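Local coordinates for protein prolyl 4-hydroxylase (Phytophthora capsici LT1534, PDB 6IUQ) that probably hydroxylates proline residues at the 4-position, using a double-stranded beta-helix core that holds an iron(II) ion, probably with 2-oxoglutarate as co-substrate as in related oxygenases, at residues Leu32-Gly36 / Leu261-Pro265; Phe153-Asn159 / Ser210-Arg216; Phe189-Gln193 / Val274-Glu278. The contacts are given in a common frame with arbitrary orientation. Numbering follows the deposited sequence.

Contact 1 of 3, residues Leu32-Gly36 / Leu261-Pro265; sequences LDDKG and LRRSP
Two helix C-termini meet at the protein surface, joined by arginine side chains of one that reach the last-turn carbonyls of the other. Residues 32-35 end helix 26-35, and Gly-36 leaves it with positive phi (103°), a backbone that would jam a beta carbon against the preceding carbonyl oxygen. Leu-261 closes the last turn of helix 254-262, its O accepting Ser-264 N at 3.1 Å. Arg-262, still helical, points toward 32-36; with chi1 and chi2 t and chi3 near 64° it hydrogen-bonds Asp-34 O through NH1 (2.9 Å) and NH2 (3.2 Å), one oxygen accepting from both nitrogens near the guanidinium plane. NH2 also makes a salt bridge to Asp-34 OD1 (3.6 Å) and another to Glu-259 one turn back. A water links Arg-262 NH1 (2.9 Å) to Lys-35 O (2.7 Å). This is C-terminal capping by side chains: carbonyls at the end of helix 26-35 receive guanidinium donors and charge from a distant helix. Arg-263, the first residue off its helix (phi/psi -106/16), repeats the pattern one residue earlier: chi1 is m, chi2 t and chi3 p, placing NE 3.1 Å and NH2 3.0 Å from Asp-33 O. Its NH2 also forms a weak, salt-bridged hydrogen bond with Asp-33 OD1 (3.3 Å), which Tyr-130 engages too. Ser-264 and Pro-265 then lead the chain away from 32-36.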
loop_
_atom_site.group_PDB
_atom_site.type_symbol
_atom_site.label_atom_id
_atom_site.label_comp_id
_atom_site.label_asym_id
_atom_site.label_seq_id
_atom_site.Cartn_x
_atom_site.Cartn_y
_atom_site.Cartn_z
ATOM N N LEU A 32 -7.478 -1.141 -10.763
ATOM C CA LEU A 32 -6.222 -1.416 -10.089
ATOM C C LEU A 32 -5.108 -1.518 -11.119
ATOM O O LEU A 32 -4.051 -0.890 -10.996
ATOM C CB LEU A 32 -6.327 -2.705 -9.270
ATOM C CG LEU A 32 -5.003 -3.290 -8.780
ATOM C CD1 LEU A 32 -4.324 -2.314 -7.816
ATOM C CD2 LEU A 32 -5.221 -4.658 -8.116
ATOM N N ASP A 33 -5.365 -2.287 -12.162
ATOM C CA ASP A 33 -4.385 -2.479 -13.207
ATOM C C ASP A 33 -4.087 -1.203 -14.007
ATOM O O ASP A 33 -2.947 -0.959 -14.394
ATOM C CB ASP A 33 -4.851 -3.562 -14.157
ATOM C CG ASP A 33 -3.782 -3.956 -15.131
ATOM O OD1 ASP A 33 -2.674 -4.317 -14.670
ATOM O OD2 ASP A 33 -4.044 -3.891 -16.349
ATOM N N ASP A 34 -5.107 -0.391 -14.258
ATOM C CA ASP A 34 -4.929 0.816 -15.061
ATOM C C ASP A 34 -4.369 1.976 -14.222
ATOM O O ASP A 34 -3.291 2.512 -14.517
ATOM C CB ASP A 34 -6.258 1.212 -15.716
ATOM C CG ASP A 34 -6.223 2.603 -16.337
ATOM O OD1 ASP A 34 -5.195 2.951 -16.948
ATOM O OD2 ASP A 34 -7.222 3.351 -16.210
ATOM N N LYS A 35 -5.089 2.345 -13.169
ATOM C CA LYS A 35 -4.730 3.503 -12.365
ATOM C C LYS A 35 -3.626 3.211 -11.339
ATOM O O LYS A 35 -2.924 4.115 -10.913
ATOM C CB LYS A 35 -5.982 4.054 -11.655
ATOM C CG LYS A 35 -7.065 4.457 -12.631
ATOM C CD LYS A 35 -7.579 5.857 -12.369
ATOM C CE LYS A 35 -7.880 6.589 -13.686
ATOM N NZ LYS A 35 -7.239 7.948 -13.771
ATOM N N GLY A 36 -3.471 1.952 -10.950
ATOM C CA GLY A 36 -2.428 1.585 -10.010
ATOM C C GLY A 36 -2.969 1.362 -8.610
ATOM O O GLY A 36 -2.306 0.785 -7.763
ATOM N N LEU A 261 5.763 4.580 -18.339
ATOM C CA LEU A 261 6.558 4.930 -17.165
ATOM C C LEU A 261 5.706 4.882 -15.906
ATOM O O LEU A 261 6.114 4.308 -14.897
ATOM C CB LEU A 261 7.186 6.321 -17.341
ATOM C CG LEU A 261 8.102 6.873 -16.252
ATOM C CD1 LEU A 261 9.091 5.816 -15.770
ATOM C CD2 LEU A 261 8.857 8.083 -16.785
ATOM N N ARG A 262 4.508 5.465 -15.991
ATOM C CA ARG A 262 3.596 5.531 -14.869
ATOM C C ARG A 262 3.288 4.147 -14.294
ATOM O O ARG A 262 3.113 4.001 -13.076
ATOM C CB ARG A 262 2.301 6.240 -15.288
ATOM C CG ARG A 262 1.282 6.367 -14.180
ATOM C CD ARG A 262 -0.002 7.115 -14.595
ATOM N NE ARG A 262 -0.765 6.425 -15.642
ATOM C CZ ARG A 262 -1.504 5.340 -15.442
ATOM N NH1 ARG A 262 -1.541 4.788 -14.237
ATOM N NH2 ARG A 262 -2.177 4.781 -16.445
ATOM N N ARG A 263 3.253 3.133 -15.165
ATOM C CA ARG A 263 2.842 1.782 -14.778
ATOM C C ARG A 263 4.004 0.817 -14.680
ATOM O O ARG A 263 3.814 -0.394 -14.657
ATOM C CB ARG A 263 1.825 1.223 -15.776
ATOM C CG ARG A 263 0.580 2.075 -15.917
ATOM C CD ARG A 263 -0.418 1.455 -16.865
ATOM N NE ARG A 263 -0.877 0.168 -16.365
ATOM C CZ ARG A 263 -0.506 -0.998 -16.877
ATOM N NH1 ARG A 263 0.306 -1.022 -17.922
ATOM N NH2 ARG A 263 -0.957 -2.132 -16.357
ATOM N N SER A 264 5.213 1.355 -14.631
ATOM C CA SER A 264 6.403 0.522 -14.618
ATOM C C SER A 264 7.169 0.699 -13.327
ATOM O O SER A 264 7.331 1.828 -12.872
ATOM C CB SER A 264 7.305 0.868 -15.804
ATOM O OG SER A 264 8.582 0.300 -15.621
ATOM N N PRO A 265 7.646 -0.411 -12.733
ATOM C CA PRO A 265 8.458 -0.367 -11.513
ATOM C C PRO A 265 9.788 0.361 -11.685
ATOM O O PRO A 265 10.429 0.686 -10.685
ATOM C CB PRO A 265 8.698 -1.845 -11.196
ATOM C CG PRO A 265 7.538 -2.562 -11.862
ATOM C CD PRO A 265 7.293 -1.787 -13.109
HETATM O O HOH W 1 -0.517 5.184 -11.515
#

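Contact 2 of 3, residues Phe153-Asn159 / Ser210-Arg216; sequences FPCHYDN and SDWMLHR. With FE2 (Fe (II) ion), chain C.
The iron site of this 2OG-Fe(II) oxygenase is assembled here from the HxD motif of 153-159 and the distal histidine of 210-216. FE2 is bound by His-156 NE2 (2.4 Å), Asp-158 OD1 (2.4 Å) and His-215 NE2 (2.3 Å), the two-histidine, one-carboxylate facial triad of the double-stranded beta-helix fold. The extended backbones run antiparallel, and His-156 pairs with His-215 in a single hydrogen-bonded bridge (CA-CA 5.7 Å): His-156 N to His-215 O 2.9 Å, His-215 N to His-156 O 3.1 Å. Both histidines take chi1 p, and both rings are oriented by backbone carbonyls, His-156 ND1 donating to Pro-154 O (2.8 Å) and His-215 ND1 to Met-213 O (3.1 Å). Asp-158 turns into helical phi/psi with chi1 near -86°; its OD2 is held by Thr-169 and Trp-230. Between that bridge and Asn-159 the two chains part around a water that accepts from Asp-158 N (2.9 Å) and lies 3.0 Å from Ser-210 O and 2.7 Å from Met-213 O, before Asn-159 N rejoins Ser-210 O at 2.9 Å. Away from the metal, Leu-214 CB sits over the face of Tyr-157, 4.1 Å from the ring centroid, and Leu-214 CD1 lies 4.2 Å from Cys-155 CB.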
loop_
_atom_site.group_PDB
_atom_site.type_symbol
_atom_site.label_atom_id
_atom_site.label_comp_id
_atom_site.label_asym_id
_atom_site.label_seq_id
_atom_site.Cartn_x
_atom_site.Cartn_y
_atom_site.Cartn_z
ATOM N N PHE A 153 7.136 8.582 8.650
ATOM C CA PHE A 153 6.492 7.882 7.539
ATOM C C PHE A 153 7.101 8.291 6.201
ATOM O O PHE A 153 6.589 9.169 5.510
ATOM C CB PHE A 153 4.987 8.161 7.516
ATOM C CG PHE A 153 4.337 8.120 8.868
ATOM C CD1 PHE A 153 3.912 6.918 9.410
ATOM C CD2 PHE A 153 4.131 9.292 9.588
ATOM C CE1 PHE A 153 3.298 6.880 10.661
ATOM C CE2 PHE A 153 3.518 9.264 10.832
ATOM C CZ PHE A 153 3.101 8.056 11.369
ATOM N N PRO A 154 8.203 7.657 5.820
ATOM C CA PRO A 154 8.808 8.131 4.575
ATOM C C PRO A 154 7.996 7.760 3.336
ATOM O O PRO A 154 7.153 6.845 3.382
ATOM C CB PRO A 154 10.187 7.458 4.573
ATOM C CG PRO A 154 10.098 6.361 5.548
ATOM C CD PRO A 154 9.058 6.719 6.554
ATOM N N CYS A 155 8.205 8.508 2.250
ATOM C CA CYS A 155 7.674 8.119 0.941
ATOM C C CYS A 155 8.317 6.816 0.549
ATOM O O CYS A 155 9.528 6.672 0.719
ATOM C CB CYS A 155 7.973 9.168 -0.125
ATOM S SG CYS A 155 7.178 10.744 0.133
ATOM N N HIS A 156 7.538 5.862 0.040
ATOM C CA HIS A 156 8.132 4.585 -0.322
ATOM C C HIS A 156 7.258 3.795 -1.274
ATOM O O HIS A 156 6.082 4.110 -1.451
ATOM C CB HIS A 156 8.385 3.712 0.944
ATOM C CG HIS A 156 7.134 3.394 1.728
ATOM N ND1 HIS A 156 6.321 4.371 2.242
ATOM C CD2 HIS A 156 6.524 2.220 2.011
ATOM C CE1 HIS A 156 5.310 3.820 2.882
ATOM N NE2 HIS A 156 5.403 2.510 2.745
ATOM N N TYR A 157 7.842 2.745 -1.847
ATOM C CA TYR A 157 7.100 1.675 -2.522
ATOM C C TYR A 157 7.079 0.456 -1.592
ATOM O O TYR A 157 8.074 0.179 -0.930
ATOM C CB TYR A 157 7.755 1.336 -3.869
ATOM C CG TYR A 157 7.705 2.455 -4.900
ATOM C CD1 TYR A 157 8.594 3.528 -4.850
ATOM C CD2 TYR A 157 6.773 2.426 -5.930
ATOM C CE1 TYR A 157 8.544 4.546 -5.807
ATOM C CE2 TYR A 157 6.721 3.432 -6.883
ATOM C CZ TYR A 157 7.595 4.492 -6.810
ATOM O OH TYR A 157 7.535 5.485 -7.758
ATOM N N ASP A 158 5.951 -0.251 -1.520
ATOM C CA ASP A 158 5.835 -1.454 -0.684
ATOM C C ASP A 158 6.794 -2.560 -1.116
ATOM O O ASP A 158 7.251 -3.349 -0.290
ATOM C CB ASP A 158 4.396 -1.963 -0.679
ATOM C CG ASP A 158 3.611 -1.282 0.347
ATOM O OD1 ASP A 158 4.210 -0.424 1.011
ATOM O OD2 ASP A 158 2.441 -1.593 0.557
ATOM N N ASN A 159 7.099 -2.596 -2.412
ATOM C CA ASN A 159 8.187 -3.389 -2.958
ATOM C C ASN A 159 9.201 -2.425 -3.560
ATOM O O ASN A 159 9.015 -1.959 -4.679
ATOM C CB ASN A 159 7.659 -4.381 -4.008
ATOM C CG ASN A 159 8.712 -5.366 -4.501
ATOM O OD1 ASN A 159 9.922 -5.115 -4.429
ATOM N ND2 ASN A 159 8.244 -6.489 -5.049
ATOM N N SER A 210 2.161 -2.940 -5.326
ATOM C CA SER A 210 3.284 -2.847 -4.407
ATOM C C SER A 210 4.559 -2.349 -5.117
ATOM O O SER A 210 5.325 -1.579 -4.524
ATOM C CB SER A 210 3.528 -4.189 -3.722
ATOM O OG SER A 210 2.305 -4.684 -3.153
ATOM N N ASP A 211 4.777 -2.748 -6.379
ATOM C CA ASP A 211 6.026 -2.389 -7.059
ATOM C C ASP A 211 5.971 -1.139 -7.942
ATOM O O ASP A 211 7.017 -0.712 -8.437
ATOM C CB ASP A 211 6.548 -3.552 -7.897
ATOM C CG ASP A 211 5.492 -4.153 -8.782
ATOM O OD1 ASP A 211 4.292 -3.841 -8.594
ATOM O OD2 ASP A 211 5.863 -4.954 -9.660
ATOM N N TRP A 212 4.809 -0.528 -8.147
ATOM C CA TRP A 212 4.839 0.772 -8.823
ATOM C C TRP A 212 3.843 1.817 -8.351
ATOM O O TRP A 212 3.456 2.680 -9.134
ATOM C CB TRP A 212 4.684 0.613 -10.343
ATOM C CG TRP A 212 3.574 -0.222 -10.916
ATOM C CD1 TRP A 212 3.618 -1.571 -11.187
ATOM C CD2 TRP A 212 2.301 0.236 -11.401
ATOM N NE1 TRP A 212 2.444 -1.975 -11.769
ATOM C CE2 TRP A 212 1.618 -0.893 -11.914
ATOM C CE3 TRP A 212 1.661 1.480 -11.423
ATOM C CZ2 TRP A 212 0.329 -0.811 -12.465
ATOM C CZ3 TRP A 212 0.385 1.564 -11.977
ATOM C CH2 TRP A 212 -0.271 0.419 -12.491
HETATM N N MSE A 213 3.444 1.763 -7.082
HETATM C CA MSE A 213 2.649 2.838 -6.504
HETATM C C MSE A 213 3.355 3.527 -5.332
HETATM O O MSE A 213 3.405 3.004 -4.217
HETATM C CB MSE A 213 1.284 2.313 -6.051
HETATM C CG MSE A 213 0.407 3.362 -5.425
HETATM SE SE MSE A 213 0.085 4.906 -6.616
HETATM C CE MSE A 213 -0.653 3.981 -8.164
ATOM N N LEU A 214 3.880 4.717 -5.589
ATOM C CA LEU A 214 4.531 5.513 -4.548
ATOM C C LEU A 214 3.475 5.992 -3.556
ATOM O O LEU A 214 2.365 6.374 -3.957
ATOM C CB LEU A 214 5.298 6.704 -5.164
ATOM C CG LEU A 214 6.050 7.607 -4.174
ATOM C CD1 LEU A 214 7.255 6.890 -3.583
ATOM C CD2 LEU A 214 6.461 8.934 -4.805
ATOM N N HIS A 215 3.784 5.949 -2.263
ATOM C CA HIS A 215 2.816 6.419 -1.260
ATOM C C HIS A 215 3.498 6.775 0.044
ATOM O O HIS A 215 4.680 6.520 0.231
ATOM C CB HIS A 215 1.726 5.370 -0.990
ATOM C CG HIS A 215 2.248 4.080 -0.436
ATOM N ND1 HIS A 215 2.895 3.145 -1.213
ATOM C CD2 HIS A 215 2.229 3.579 0.822
ATOM C CE1 HIS A 215 3.235 2.112 -0.462
ATOM N NE2 HIS A 215 2.857 2.354 0.785
ATOM N N ARG A 216 2.735 7.404 0.925
ATOM C CA ARG A 216 3.150 7.641 2.293
ATOM C C ARG A 216 1.892 7.713 3.126
ATOM O O ARG A 216 0.777 7.895 2.604
ATOM C CB ARG A 216 3.964 8.941 2.428
ATOM C CG ARG A 216 3.139 10.223 2.189
ATOM C CD ARG A 216 3.995 11.485 2.266
ATOM N NE ARG A 216 3.286 12.672 1.749
ATOM C CZ ARG A 216 3.859 13.854 1.502
ATOM N NH1 ARG A 216 5.167 14.044 1.718
ATOM N NH2 ARG A 216 3.125 14.852 1.037
HETATM FE FE FE2 C . 3.482 1.165 2.681
HETATM O O HOH W 2 3.740 0.519 -3.151
#

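Contact 3 of 3, residues Phe189-Gln193 / Val274-Glu278; sequences FPFLQ and VYEEE
A type II beta turn, Pro-190 to Gln-193, connects strands 186-189 and 196-198 of the three-stranded sheet and receives Tyr-275, the N-cap residue of helix 276-287, into an aromatic cluster with Phe-189 and Phe-191. The turn is closed by Gln-193 N to Pro-190 O (2.8 Å), with Leu-192 at its third position in positive phi (70°). Tyr-275 is the main bump: with chi1 m, its ring pushes into the hollow between the two phenylalanines. Toward Phe-189 (chi1 m) it presents an edge to the ring face in an offset edge-to-face pair, centroids 5.4 Å apart, planes at 60°, CE2 3.7 Å from Phe-189 CD1. Phe-191 (chi1 t) meets the ring obliquely, planes at 42°, its CE1 3.6 Å from Tyr-275 CE1. Val-274, ending helix 271-274, fills the next hollow: CG1 lies 3.7 Å from Leu-192 CD2 and CG2 3.9 Å from Phe-191 CZ, while helix 313-328 covers Leu-192 and Val-274 through Leu-322. On the Phe-189 side, Glu-278 lays its CG 3.8 Å from Phe-189 CZ, its carboxylate paired with Arg-326. At the bottom of the pocket the tyrosine hydroxyl reaches the turn backbone. Leu-192 N donates to Tyr-275 OH at 2.7 Å, and a water 3.0 Å from that OH donates to Pro-190 O (2.9 Å) and Gln-193 O (2.7 Å).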
loop_
_atom_site.group_PDB
_atom_site.type_symbol
_atom_site.label_atom_id
_atom_site.label_comp_id
_atom_site.label_asym_id
_atom_site.label_seq_id
_atom_site.Cartn_x
_atom_site.Cartn_y
_atom_site.Cartn_z
ATOM N N PHE A 189 0.727 8.517 -4.868
ATOM C CA PHE A 189 1.307 9.337 -5.929
ATOM C C PHE A 189 1.384 8.564 -7.239
ATOM O O PHE A 189 2.464 8.114 -7.621
ATOM C CB PHE A 189 2.719 9.818 -5.555
ATOM C CG PHE A 189 2.770 10.699 -4.344
ATOM C CD1 PHE A 189 2.452 12.047 -4.433
ATOM C CD2 PHE A 189 3.159 10.185 -3.111
ATOM C CE1 PHE A 189 2.513 12.886 -3.301
ATOM C CE2 PHE A 189 3.225 11.013 -1.973
ATOM C CZ PHE A 189 2.892 12.368 -2.074
ATOM N N PRO A 190 0.245 8.383 -7.917
ATOM C CA PRO A 190 0.316 7.792 -9.263
ATOM C C PRO A 190 1.314 8.621 -10.078
ATOM O O PRO A 190 1.176 9.849 -10.106
ATOM C CB PRO A 190 -1.121 7.920 -9.802
ATOM C CG PRO A 190 -1.966 8.183 -8.602
ATOM C CD PRO A 190 -1.110 8.842 -7.566
ATOM N N PHE A 191 2.310 7.975 -10.683
ATOM C CA PHE A 191 3.539 8.664 -11.074
ATOM C C PHE A 191 3.251 9.807 -12.055
ATOM O O PHE A 191 2.655 9.594 -13.118
ATOM C CB PHE A 191 4.543 7.655 -11.672
ATOM C CG PHE A 191 6.002 8.091 -11.591
ATOM C CD1 PHE A 191 6.630 8.248 -10.368
ATOM C CD2 PHE A 191 6.739 8.310 -12.738
ATOM C CE1 PHE A 191 7.957 8.625 -10.291
ATOM C CE2 PHE A 191 8.080 8.700 -12.666
ATOM C CZ PHE A 191 8.681 8.854 -11.445
ATOM N N LEU A 192 3.667 11.015 -11.661
ATOM C CA LEU A 192 3.489 12.263 -12.424
ATOM C C LEU A 192 2.038 12.767 -12.492
ATOM O O LEU A 192 1.775 13.728 -13.184
ATOM C CB LEU A 192 4.031 12.120 -13.857
ATOM C CG LEU A 192 5.433 11.529 -14.057
ATOM C CD1 LEU A 192 5.773 11.584 -15.526
ATOM C CD2 LEU A 192 6.499 12.260 -13.210
ATOM N N GLN A 193 1.105 12.138 -11.778
ATOM C CA GLN A 193 -0.284 12.610 -11.758
ATOM C C GLN A 193 -0.524 13.440 -10.525
ATOM O O GLN A 193 0.374 13.636 -9.725
ATOM C CB GLN A 193 -1.287 11.449 -11.757
ATOM C CG GLN A 193 -1.084 10.402 -12.837
ATOM C CD GLN A 193 -0.894 11.011 -14.201
ATOM O OE1 GLN A 193 0.033 10.643 -14.913
ATOM N NE2 GLN A 193 -1.759 11.951 -14.574
ATOM N N VAL A 274 12.153 12.843 -8.800
ATOM C CA VAL A 274 10.926 13.496 -9.235
ATOM C C VAL A 274 10.142 14.052 -8.037
ATOM O O VAL A 274 9.597 15.148 -8.095
ATOM C CB VAL A 274 10.049 12.538 -10.056
ATOM C CG1 VAL A 274 8.734 13.204 -10.413
ATOM C CG2 VAL A 274 10.787 12.076 -11.306
ATOM N N TYR A 275 10.119 13.327 -6.927
ATOM C CA TYR A 275 9.335 13.771 -5.777
ATOM C C TYR A 275 10.205 14.215 -4.595
ATOM O O TYR A 275 9.823 14.038 -3.445
ATOM C CB TYR A 275 8.389 12.649 -5.332
ATOM C CG TYR A 275 7.293 12.369 -6.333
ATOM C CD1 TYR A 275 7.546 11.649 -7.492
ATOM C CD2 TYR A 275 6.014 12.841 -6.127
ATOM C CE1 TYR A 275 6.546 11.412 -8.424
ATOM C CE2 TYR A 275 5.006 12.603 -7.034
ATOM C CZ TYR A 275 5.278 11.888 -8.183
ATOM O OH TYR A 275 4.277 11.654 -9.083
ATOM N N GLU A 276 11.365 14.794 -4.882
ATOM C CA GLU A 276 12.269 15.278 -3.845
ATOM C C GLU A 276 11.585 16.070 -2.737
ATOM O O GLU A 276 11.834 15.836 -1.560
ATOM C CB GLU A 276 13.361 16.147 -4.472
ATOM C CG GLU A 276 14.580 16.320 -3.580
ATOM C CD GLU A 276 15.549 17.372 -4.105
ATOM O OE1 GLU A 276 15.748 17.475 -5.342
ATOM O OE2 GLU A 276 16.097 18.115 -3.263
ATOM N N GLU A 277 10.714 17.000 -3.104
ATOM C CA GLU A 277 10.067 17.853 -2.115
ATOM C C GLU A 277 9.243 17.009 -1.147
ATOM O O GLU A 277 9.320 17.192 0.076
ATOM C CB GLU A 277 9.182 18.907 -2.788
ATOM C CG GLU A 277 9.913 19.852 -3.741
ATOM C CD GLU A 277 10.372 19.162 -5.031
ATOM O OE1 GLU A 277 9.846 18.073 -5.372
ATOM O OE2 GLU A 277 11.284 19.699 -5.695
ATOM N N GLU A 278 8.464 16.076 -1.699
ATOM C CA GLU A 278 7.642 15.183 -0.880
ATOM C C GLU A 278 8.476 14.255 0.017
ATOM O O GLU A 278 8.190 14.114 1.209
ATOM C CB GLU A 278 6.712 14.347 -1.759
ATOM C CG GLU A 278 5.529 15.110 -2.321
ATOM C CD GLU A 278 5.849 15.936 -3.561
ATOM O OE1 GLU A 278 6.888 15.711 -4.213
ATOM O OE2 GLU A 278 5.041 16.827 -3.894
HETATM O O HOH W 3 1.475 11.848 -8.042
#

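In the fold
Contact 2 lies nearest the chain centre, about 7 Å away, with the centres of contacts 1 and 3 about 13 and 11 Å from its own and about 14 Å from each other. In sequence, 32-36 and 261-265 bracket both halves of contact 2, whereas 189-193 falls between those halves and pairs with 274-278 beyond them. Strand 214-217 runs beside strand 186-189 in the three-stranded sheet, linking iron site and aromatic cluster. Gly-36 and Arg-262 pack on Trp-212, and Leu-261 and Arg-262 reach Phe-191. The iron-binding core is thus joined to an early helix and to the C-terminal helices packed outside it.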